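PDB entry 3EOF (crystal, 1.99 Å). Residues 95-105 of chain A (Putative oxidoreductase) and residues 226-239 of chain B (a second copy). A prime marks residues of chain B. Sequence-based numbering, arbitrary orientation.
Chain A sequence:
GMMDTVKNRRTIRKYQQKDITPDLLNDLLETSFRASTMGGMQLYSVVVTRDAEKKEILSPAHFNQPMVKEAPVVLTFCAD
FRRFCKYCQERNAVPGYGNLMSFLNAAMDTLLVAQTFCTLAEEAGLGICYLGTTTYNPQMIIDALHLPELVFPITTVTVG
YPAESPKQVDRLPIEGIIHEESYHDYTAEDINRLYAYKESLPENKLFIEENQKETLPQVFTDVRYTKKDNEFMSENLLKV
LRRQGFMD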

# COMPACT_ATOMS: atom_id res chain seq x y z
N PRO A 95 16.76 -4.19 -18.11
CA PRO A 95 15.66 -3.67 -17.31
C PRO A 95 15.34 -2.22 -17.62
O PRO A 95 16.25 -1.47 -17.96
CB PRO A 95 16.21 -3.77 -15.90
CG PRO A 95 17.63 -3.59 -16.03
CD PRO A 95 17.99 -4.30 -17.31
N GLY A 96 14.05 -1.86 -17.54
CA GLY A 96 13.62 -0.47 -17.72
C GLY A 96 12.69 -0.02 -16.62
O GLY A 96 11.53 0.37 -16.86
N TYR A 97 13.23 -0.07 -15.39
CA TYR A 97 12.47 0.21 -14.17
C TYR A 97 12.88 1.47 -13.41
O TYR A 97 12.37 1.73 -12.34
CB TYR A 97 12.51 -1.02 -13.29
CG TYR A 97 12.07 -2.28 -14.08
CD1 TYR A 97 10.77 -2.41 -14.52
CD2 TYR A 97 12.96 -3.31 -14.35
CE1 TYR A 97 10.34 -3.56 -15.24
CE2 TYR A 97 12.55 -4.48 -15.07
CZ TYR A 97 11.26 -4.57 -15.54
OH TYR A 97 10.83 -5.70 -16.22
N GLY A 98 13.70 2.30 -14.03
CA GLY A 98 14.12 3.54 -13.42
C GLY A 98 13.19 4.64 -13.81
O GLY A 98 13.61 5.67 -14.37
N ASN A 99 11.92 4.43 -13.47
CA ASN A 99 10.86 5.36 -13.82
C ASN A 99 9.76 5.39 -12.76
O ASN A 99 9.72 4.55 -11.87
CB ASN A 99 10.34 5.04 -15.21
CG ASN A 99 10.10 3.60 -15.38
OD1 ASN A 99 9.18 3.06 -14.78
ND2 ASN A 99 10.92 2.95 -16.19
N LEU A 100 8.94 6.43 -12.80
CA LEU A 100 7.91 6.64 -11.79
C LEU A 100 6.91 5.49 -11.71
O LEU A 100 6.49 5.09 -10.62
CB LEU A 100 7.19 7.95 -12.04
CG LEU A 100 6.08 8.35 -11.07
CD1 LEU A 100 6.68 8.53 -9.69
CD2 LEU A 100 5.37 9.60 -11.56
N MSE A 101 6.51 4.98 -12.86
CA MSE A 101 5.55 3.89 -12.92
C MSE A 101 6.03 2.71 -12.13
O MSE A 101 5.27 2.13 -11.37
CB MSE A 101 5.34 3.44 -14.35
CG MSE A 101 4.31 2.32 -14.52
SE MSE A 101 2.42 2.85 -13.98
CE MSE A 101 1.57 1.16 -14.62
N SER A 102 7.30 2.36 -12.33
CA SER A 102 7.93 1.21 -11.70
C SER A 102 8.08 1.48 -10.22
O SER A 102 7.91 0.59 -9.42
CB SER A 102 9.29 0.91 -12.35
OG SER A 102 9.12 0.52 -13.69
N PHE A 103 8.40 2.73 -9.86
CA PHE A 103 8.45 3.11 -8.46
C PHE A 103 7.11 2.92 -7.79
O PHE A 103 7.02 2.38 -6.69
CB PHE A 103 8.90 4.60 -8.25
CG PHE A 103 8.59 5.12 -6.87
CD1 PHE A 103 9.32 4.69 -5.76
CD2 PHE A 103 7.45 5.92 -6.65
CE1 PHE A 103 8.98 5.10 -4.46
CE2 PHE A 103 7.12 6.35 -5.36
CZ PHE A 103 7.89 5.94 -4.27
N LEU A 104 6.05 3.36 -8.44
CA LEU A 104 4.73 3.16 -7.87
C LEU A 104 4.36 1.68 -7.79
O LEU A 104 3.75 1.25 -6.82
CB LEU A 104 3.67 3.94 -8.65
CG LEU A 104 2.23 3.80 -8.13
CD1 LEU A 104 2.09 4.25 -6.69
CD2 LEU A 104 1.24 4.55 -9.08
N ASN A 105 4.72 0.90 -8.79
CA ASN A 105 4.47 -0.53 -8.74
C ASN A 105 5.18 -1.19 -7.57
O ASN A 105 4.60 -2.04 -6.91
CB ASN A 105 4.93 -1.25 -10.04
CG ASN A 105 4.03 -0.96 -11.25
OD1 ASN A 105 2.85 -0.70 -11.09
ND2 ASN A 105 4.63 -1.01 -12.50
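Chain B, residues 226-239: TKKDNEFMSENLLK

Two helices that cross nearly at right angles can share only a short patch, and the contact between these two copies of a putative oxidoreductase illustrates how such a patch is filled. In chain A, residues 95-99 form an irregular lead-in to a helix that begins at Leu100; in chain B, Thr226′ caps a helix running from Lys227′ through the end of the stretch. The axes approach to 8.2 Å, with an angle of 85° between their N-to-C directions. Because the lead-in also follows chain B, contact extends well beyond the crossing: Gly96 lies beside Lys227′ (CA to CA 3.9 Å), and Met101 beside Ser234′ (CA to CA 4.5 Å).

The closeness at Gly96 depends on its lack of a side chain, for its CA stands 3.7 Å from Lys227′ CB and an ideally placed CB would clash there. One turn along, Asn230′ ND2 donates to Gly96 O (2.8 Å), an oxygen that also accepts from Asn99 ND2 (2.7 Å). Asn99 in turn caps its own helix, its OD1 accepting from Ser102 N at 3.2 Å, while a water links Asn99 ND2 to Glu231′ OE2.

The start of a helix leaves amide groups without intrahelical acceptors, and here the partner supplies one: Met101 N donates to Ser234′ OG (3.0 Å). That hydroxyl donates to Asn230′ O (Ser234′ OG to O 2.6 Å), which directs its proton back into its own helix and leaves the oxygen free to accept from Met101 N. The selenomethionine side chain of Met101 fits as a knob among Asn230′, Met233′, Ser234′ and Leu237′, with CG 3.7 Å from Met233′ CB. Leucines extend the apolar surface: Leu104 CD2 lies 3.8 Å from Leu237′ CD2, and Leu100 CD2 comes within 3.2 Å of Leu238′ CD2, short for two methyl groups.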

# COMPACT_ATOMS: atom_id res chain seq x y z
N THR B 226 7.91 -3.77 -20.00
CA THR B 226 8.97 -3.18 -20.84
C THR B 226 9.29 -1.75 -20.49
O THR B 226 8.44 -1.03 -20.02
CB THR B 226 8.56 -3.12 -22.31
OG1 THR B 226 7.61 -2.07 -22.47
CG2 THR B 226 7.98 -4.45 -22.76
N LYS B 227 10.51 -1.35 -20.77
CA LYS B 227 10.97 -0.01 -20.58
C LYS B 227 10.11 1.01 -21.29
O LYS B 227 9.81 2.08 -20.74
CB LYS B 227 12.40 0.10 -21.12
CG LYS B 227 13.11 1.43 -20.86
CD LYS B 227 14.55 1.33 -21.34
CE LYS B 227 15.30 2.63 -21.12
NZ LYS B 227 14.86 3.61 -22.12
N LYS B 228 9.75 0.69 -22.55
CA LYS B 228 8.93 1.56 -23.40
C LYS B 228 7.57 1.86 -22.77
O LYS B 228 7.17 3.01 -22.67
CB LYS B 228 8.73 0.94 -24.79
CG LYS B 228 7.85 1.76 -25.75
CD LYS B 228 7.65 1.06 -27.13
CE LYS B 228 7.08 2.02 -28.21
NZ LYS B 228 8.01 3.18 -28.57
N ASP B 229 6.89 0.79 -22.37
CA ASP B 229 5.62 0.85 -21.68
C ASP B 229 5.73 1.51 -20.32
O ASP B 229 4.85 2.26 -19.95
CB ASP B 229 5.05 -0.55 -21.48
CG ASP B 229 4.52 -1.19 -22.77
OD1 ASP B 229 4.58 -0.57 -23.88
OD2 ASP B 229 4.00 -2.32 -22.66
N ASN B 230 6.75 1.18 -19.53
CA ASN B 230 6.93 1.78 -18.20
C ASN B 230 7.12 3.27 -18.31
O ASN B 230 6.58 4.05 -17.49
CB ASN B 230 8.12 1.18 -17.48
CG ASN B 230 7.95 -0.29 -17.13
OD1 ASN B 230 6.85 -0.80 -16.97
ND2 ASN B 230 9.08 -0.96 -16.99
N GLU B 231 7.87 3.68 -19.32
CA GLU B 231 8.13 5.11 -19.55
C GLU B 231 6.85 5.80 -20.04
O GLU B 231 6.48 6.85 -19.54
CB GLU B 231 9.28 5.27 -20.50
CG GLU B 231 10.58 4.87 -19.84
CD GLU B 231 11.78 4.86 -20.78
OE1 GLU B 231 11.58 5.05 -21.98
OE2 GLU B 231 12.92 4.66 -20.29
N PHE B 232 6.13 5.17 -20.96
CA PHE B 232 4.87 5.72 -21.41
C PHE B 232 3.89 5.88 -20.24
O PHE B 232 3.24 6.93 -20.07
CB PHE B 232 4.26 4.83 -22.47
CG PHE B 232 3.02 5.40 -23.09
CD1 PHE B 232 1.77 5.13 -22.55
CD2 PHE B 232 3.11 6.25 -24.18
CE1 PHE B 232 0.62 5.66 -23.13
CE2 PHE B 232 1.95 6.79 -24.74
CZ PHE B 232 0.72 6.48 -24.21
N MSE B 233 3.77 4.82 -19.44
CA MSE B 233 2.89 4.82 -18.28
C MSE B 233 3.31 5.79 -17.20
O MSE B 233 2.46 6.28 -16.50
CB MSE B 233 2.74 3.42 -17.66
CG MSE B 233 2.11 2.37 -18.56
SE MSE B 233 0.45 2.92 -19.47
CE MSE B 233 0.62 1.47 -21.10
N SER B 234 4.60 6.06 -17.05
CA SER B 234 5.06 7.07 -16.09
C SER B 234 4.61 8.47 -16.50
O SER B 234 4.22 9.27 -15.66
CB SER B 234 6.58 7.10 -16.03
OG SER B 234 7.06 5.85 -15.66
N GLU B 235 4.71 8.78 -17.78
CA GLU B 235 4.24 10.08 -18.28
C GLU B 235 2.71 10.17 -18.20
O GLU B 235 2.14 11.22 -17.91
CB GLU B 235 4.72 10.32 -19.74
CG GLU B 235 6.23 10.40 -19.85
CD GLU B 235 6.83 11.45 -18.88
OE1 GLU B 235 6.25 12.56 -18.77
OE2 GLU B 235 7.87 11.14 -18.23
N ASN B 236 2.04 9.06 -18.50
CA ASN B 236 0.61 9.05 -18.44
C ASN B 236 0.17 9.31 -16.97
O ASN B 236 -0.79 10.00 -16.69
CB ASN B 236 0.07 7.68 -18.89
CG ASN B 236 -1.45 7.64 -18.94
OD1 ASN B 236 -2.06 8.47 -19.61
ND2 ASN B 236 -2.06 6.65 -18.30
N LEU B 237 0.89 8.71 -16.05
CA LEU B 237 0.55 8.78 -14.65
C LEU B 237 0.62 10.24 -14.23
O LEU B 237 -0.30 10.75 -13.59
CB LEU B 237 1.50 7.88 -13.86
CG LEU B 237 1.25 7.48 -12.44
CD1 LEU B 237 -0.07 6.74 -12.32
CD2 LEU B 237 2.45 6.58 -12.07
N LEU B 238 1.69 10.93 -14.62
CA LEU B 238 1.80 12.34 -14.32
C LEU B 238 0.67 13.18 -14.92
O LEU B 238 0.20 14.15 -14.31
CB LEU B 238 3.18 12.87 -14.80
CG LEU B 238 4.41 12.28 -14.10
CD1 LEU B 238 5.66 12.91 -14.66
CD2 LEU B 238 4.38 12.48 -12.56
N LYS B 239 0.25 12.83 -16.13
CA LYS B 239 -0.81 13.54 -16.81
C LYS B 239 -2.11 13.32 -16.07
O LYS B 239 -2.86 14.25 -15.90
CB LYS B 239 -0.99 13.05 -18.27
CG LYS B 239 0.14 13.41 -19.23
O HOH W 1 13.01 4.37 -17.68
O HOH W 2 7.22 -1.35 -13.71